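Local atomic coordinates of Ras-associated and pleckstrin homology domains-containing protein 1 (Homo sapiens, PDB entry 4GN1), a protein that relays localized membrane signals, is implicated in regulating lamellipodial dynamics and brings the actin regulators EVL and VASP to the leading edge. Residues 24-27 with 28-32; 60-63 with 64-68. All coordinates share one frame; numbering follows the deposited sequence.

Contact 1: residues 24-27 with 28-32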
# COMPACT_ATOMS: atom_id res chain seq x y z
N GLU A 24 -9.97 -18.49 10.87
CA GLU A 24 -10.32 -18.08 9.51
C GLU A 24 -11.27 -16.88 9.48
O GLU A 24 -11.53 -16.33 8.43
CB GLU A 24 -10.90 -19.26 8.72
CG GLU A 24 -12.30 -19.65 9.15
CD GLU A 24 -12.83 -20.85 8.41
OE1 GLU A 24 -12.77 -20.85 7.16
OE2 GLU A 24 -13.32 -21.80 9.07
N ARG A 25 -11.78 -16.47 10.63
CA ARG A 25 -12.68 -15.30 10.64
C ARG A 25 -11.98 -13.98 10.95
O ARG A 25 -12.57 -12.93 10.82
CB ARG A 25 -13.81 -15.52 11.66
CG ARG A 25 -14.88 -16.52 11.22
CD ARG A 25 -15.92 -16.73 12.32
NE ARG A 25 -16.71 -15.52 12.55
CZ ARG A 25 -17.86 -15.24 11.93
NH1 ARG A 25 -18.36 -16.10 11.05
NH2 ARG A 25 -18.51 -14.11 12.20
N GLN A 26 -10.72 -14.04 11.37
CA GLN A 26 -10.10 -12.87 11.98
C GLN A 26 -9.63 -11.87 10.95
O GLN A 26 -9.12 -12.25 9.90
CB GLN A 26 -8.94 -13.27 12.89
CG GLN A 26 -9.41 -13.83 14.23
CD GLN A 26 -8.26 -14.31 15.10
OE1 GLN A 26 -7.32 -14.92 14.60
NE2 GLN A 26 -8.33 -14.02 16.38
N THR A 27 -9.81 -10.60 11.27
CA THR A 27 -9.19 -9.53 10.52
C THR A 27 -7.75 -9.35 11.04
O THR A 27 -7.39 -9.81 12.13
CB THR A 27 -9.91 -8.20 10.80
OG1 THR A 27 -9.69 -7.89 12.17
CG2 THR A 27 -11.43 -8.29 10.54
N VAL A 28 -6.94 -8.63 10.26
CA VAL A 28 -5.57 -8.27 10.64
C VAL A 28 -5.57 -7.48 11.95
O VAL A 28 -4.72 -7.69 12.83
CB VAL A 28 -4.85 -7.50 9.49
CG1 VAL A 28 -3.58 -6.81 9.96
CG2 VAL A 28 -4.50 -8.46 8.35
N ARG A 29 -6.56 -6.59 12.08
CA ARG A 29 -6.80 -5.82 13.31
C ARG A 29 -6.88 -6.74 14.51
O ARG A 29 -6.15 -6.56 15.48
CB ARG A 29 -8.08 -4.97 13.19
CG ARG A 29 -8.66 -4.42 14.50
CD ARG A 29 -7.62 -3.69 15.36
NE ARG A 29 -6.83 -2.72 14.59
CZ ARG A 29 -5.59 -2.34 14.91
NH1 ARG A 29 -4.99 -2.82 15.98
NH2 ARG A 29 -4.94 -1.46 14.13
N GLN A 30 -7.73 -7.75 14.44
CA GLN A 30 -7.83 -8.72 15.53
C GLN A 30 -6.54 -9.47 15.82
O GLN A 30 -6.24 -9.74 16.97
CB GLN A 30 -8.94 -9.72 15.25
CG GLN A 30 -10.32 -9.16 15.54
CD GLN A 30 -11.42 -10.04 15.01
OE1 GLN A 30 -11.58 -10.22 13.79
NE2 GLN A 30 -12.21 -10.57 15.93
N VAL A 31 -5.80 -9.83 14.78
CA VAL A 31 -4.53 -10.51 14.90
C VAL A 31 -3.49 -9.60 15.52
O VAL A 31 -2.78 -10.01 16.42
CB VAL A 31 -4.06 -11.02 13.52
CG1 VAL A 31 -2.58 -11.36 13.51
CG2 VAL A 31 -4.95 -12.17 13.06
N LEU A 32 -3.42 -8.36 15.05
CA LEU A 32 -2.55 -7.36 15.68
C LEU A 32 -2.87 -7.09 17.15
O LEU A 32 -1.95 -6.95 17.98
CB LEU A 32 -2.61 -6.04 14.91
CG LEU A 32 -1.85 -6.01 13.58
CD1 LEU A 32 -2.23 -4.75 12.83
CD2 LEU A 32 -0.35 -6.07 13.77
O HOH W 1 -13.79 -10.49 12.43

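Contact 2: residues 60-63 with 64-68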
# COMPACT_ATOMS: atom_id res chain seq x y z
N ARG A 60 4.06 -5.32 1.57
CA ARG A 60 2.99 -4.39 1.85
C ARG A 60 2.50 -4.50 3.28
O ARG A 60 2.59 -5.57 3.91
CB ARG A 60 1.82 -4.55 0.87
CG ARG A 60 1.04 -5.86 0.92
CD ARG A 60 -0.20 -5.83 -0.03
NE ARG A 60 -1.13 -6.93 0.27
CZ ARG A 60 -2.30 -6.77 0.90
NH1 ARG A 60 -2.72 -5.56 1.29
NH2 ARG A 60 -3.07 -7.82 1.14
N ILE A 61 2.01 -3.38 3.79
CA ILE A 61 1.31 -3.37 5.05
C ILE A 61 -0.14 -3.73 4.74
O ILE A 61 -0.79 -3.06 3.95
CB ILE A 61 1.39 -1.99 5.71
CG1 ILE A 61 2.84 -1.57 5.89
CG2 ILE A 61 0.61 -1.96 7.03
CD1 ILE A 61 3.06 -0.08 5.81
N PHE A 62 -0.62 -4.82 5.33
CA PHE A 62 -2.02 -5.22 5.19
C PHE A 62 -2.88 -4.10 5.71
O PHE A 62 -2.48 -3.42 6.65
CB PHE A 62 -2.32 -6.43 6.07
CG PHE A 62 -1.75 -7.70 5.58
CD1 PHE A 62 -2.22 -8.29 4.42
CD2 PHE A 62 -0.73 -8.33 6.27
CE1 PHE A 62 -1.70 -9.48 3.96
CE2 PHE A 62 -0.21 -9.53 5.82
CZ PHE A 62 -0.71 -10.11 4.67
N GLU A 63 -4.07 -3.92 5.12
CA GLU A 63 -5.07 -3.09 5.77
C GLU A 63 -5.75 -3.92 6.87
O GLU A 63 -5.93 -5.15 6.74
CB GLU A 63 -6.10 -2.52 4.78
CG GLU A 63 -5.51 -1.94 3.48
CD GLU A 63 -4.53 -0.79 3.68
OE1 GLU A 63 -3.67 -0.62 2.77
OE2 GLU A 63 -4.62 -0.02 4.69
N ASP A 64 -6.11 -3.24 7.94
CA ASP A 64 -6.55 -3.89 9.17
C ASP A 64 -7.87 -4.63 9.08
O ASP A 64 -8.16 -5.52 9.90
CB ASP A 64 -6.58 -2.86 10.29
CG ASP A 64 -5.19 -2.46 10.71
OD1 ASP A 64 -4.26 -3.24 10.41
OD2 ASP A 64 -5.04 -1.37 11.32
N HIS A 65 -8.64 -4.30 8.07
CA HIS A 65 -9.91 -4.93 7.82
C HIS A 65 -9.81 -6.22 7.07
O HIS A 65 -10.83 -6.85 6.81
CB HIS A 65 -10.80 -3.98 7.04
CG HIS A 65 -10.37 -3.74 5.60
ND1 HIS A 65 -11.05 -4.26 4.53
CD2 HIS A 65 -9.38 -2.96 5.07
CE1 HIS A 65 -10.49 -3.85 3.39
NE2 HIS A 65 -9.45 -3.06 3.71
N GLU A 66 -8.60 -6.61 6.68
CA GLU A 66 -8.44 -7.73 5.76
C GLU A 66 -8.44 -9.03 6.53
O GLU A 66 -7.86 -9.11 7.64
CB GLU A 66 -7.14 -7.61 4.96
CG GLU A 66 -7.14 -6.46 3.97
CD GLU A 66 -5.98 -6.54 2.99
OE1 GLU A 66 -6.04 -7.39 2.05
OE2 GLU A 66 -5.04 -5.72 3.15
N ASN A 67 -9.08 -10.04 5.94
CA ASN A 67 -9.05 -11.37 6.48
C ASN A 67 -7.63 -11.92 6.24
O ASN A 67 -7.16 -12.04 5.10
CB ASN A 67 -10.14 -12.21 5.81
CG ASN A 67 -10.33 -13.57 6.45
OD1 ASN A 67 -9.50 -14.47 6.31
ND2 ASN A 67 -11.43 -13.75 7.14
N LEU A 68 -6.91 -12.20 7.33
CA LEU A 68 -5.54 -12.70 7.21
C LEU A 68 -5.46 -14.05 6.49
O LEU A 68 -4.69 -14.22 5.52
CB LEU A 68 -4.85 -12.77 8.58
CG LEU A 68 -3.37 -13.20 8.53
CD1 LEU A 68 -2.56 -12.34 7.54
CD2 LEU A 68 -2.74 -13.22 9.92
O HOH W 2 -1.41 -3.89 9.34
O HOH W 3 -5.80 -0.06 7.08

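Contact 1: residues 24-27 with 28-32
Thr27 and Val31 mark the first turn of helix 28-39: the extended backbone of Gln26 and Thr27 passes into helical geometry at Val28, and Val31 N donates to Thr27 O at 3.1 Å. Thr27 takes the N-cap position, where a short hydroxyl side chain can meet an amide that has no earlier helical carbonyl to bind. Its OG1 sits between the backbone N and the carbonyl carbon (chi1 65°), which turns it over the helix start to accept from Gln30 N at 3.0 Å in an almost straight bond. Gln30 answers in the reverse direction. Its chain runs extended beyond CG, crosses the threonine side chain at about a right angle, and brings OE1 within 3.1 Å of Thr27 N; the N-H points nearly straight at OE1, with Thr27 N 25° off the plane of the glutamine's side-chain carbonyl. A water also donates to Gln30 OE1, at 2.6 Å, and links it to Arg25 O, so an exposed glutamine can bind the loop backbone and solvent at once. Beside the cap, Gln26 OE1 lies 3.9 Å from Val31 CG2, while its polar bond goes to the backbone of Asp23. Val28 and Val31 supply the apolar side of the turn, with Val28 packed on Leu49. The reciprocal bonds of Thr27 and Gln30 form a capping box, here opening helix 28-39 of the ubiquitin-like Ras-associating domain.

Contact 2: residues 60-63 with 64-68
Arg60 and Glu66 form the tightly bonded part of the contact, approaching from opposite directions across the turn after strand 58-61 with the carboxylate at the guanidinium edge. The guanidinium grips the carboxylate end-on, NH1 to OE2 at 3.0 Å and NH2 to OE1 at 3.1 Å, both oxygens near its plane. OE2 offers its syn lone pair to the arginine and its anti lone pair to Glu63 N, at 2.8 Å; three N-H groups of residues 60-63 thus hold the carboxylate and fix its rotation, and Asn71 ND2 adds a bond to OE1. Glutamate suits the site because its extended chain spans the turn, which Glu66 N closes by donating to Glu63 O at 3.0 Å. Next to this, Phe62 CE2 lies 4.0 Å from Leu68 CD1, a buried apolar pair.

One water donates to Glu63 OE2 at 2.7 Å; Glu63 is also paired with Arg236. Toward solvent, the partly exposed His65 has only packing contacts with residues 60-63: its CD2 is 3.3 Å from Glu63 CB. Its ring, with Glu66 CG over one face, also meets Tyr240. Residues 63-66 form a type I beta turn, leading from a strand of the Ras-associating domain toward helix 68-72.

How the contacts relate
From the N terminus, strand 17-23 runs into contact 1, which rounds the short loop into helix 28-39. The chain then passes through strands 47-53 and 58-61 before contact 2 closes the turn that leads to helix 68-72. The two therefore follow in series, neither nested nor crossed, yet their centres lie about 8 Å apart. Arg29 NH2 forms a salt bridge with Asp64 OD2 at 2.8 Å, and Val28 N probably bonds to Glu66 O, also at 2.8 Å. Together they tie the start of the first helix to the turn after strand 58-61, within the Ras-associating domain, while helices 225-240 and 242-251 pack on contact 2, the former through Tyr240 on Arg60.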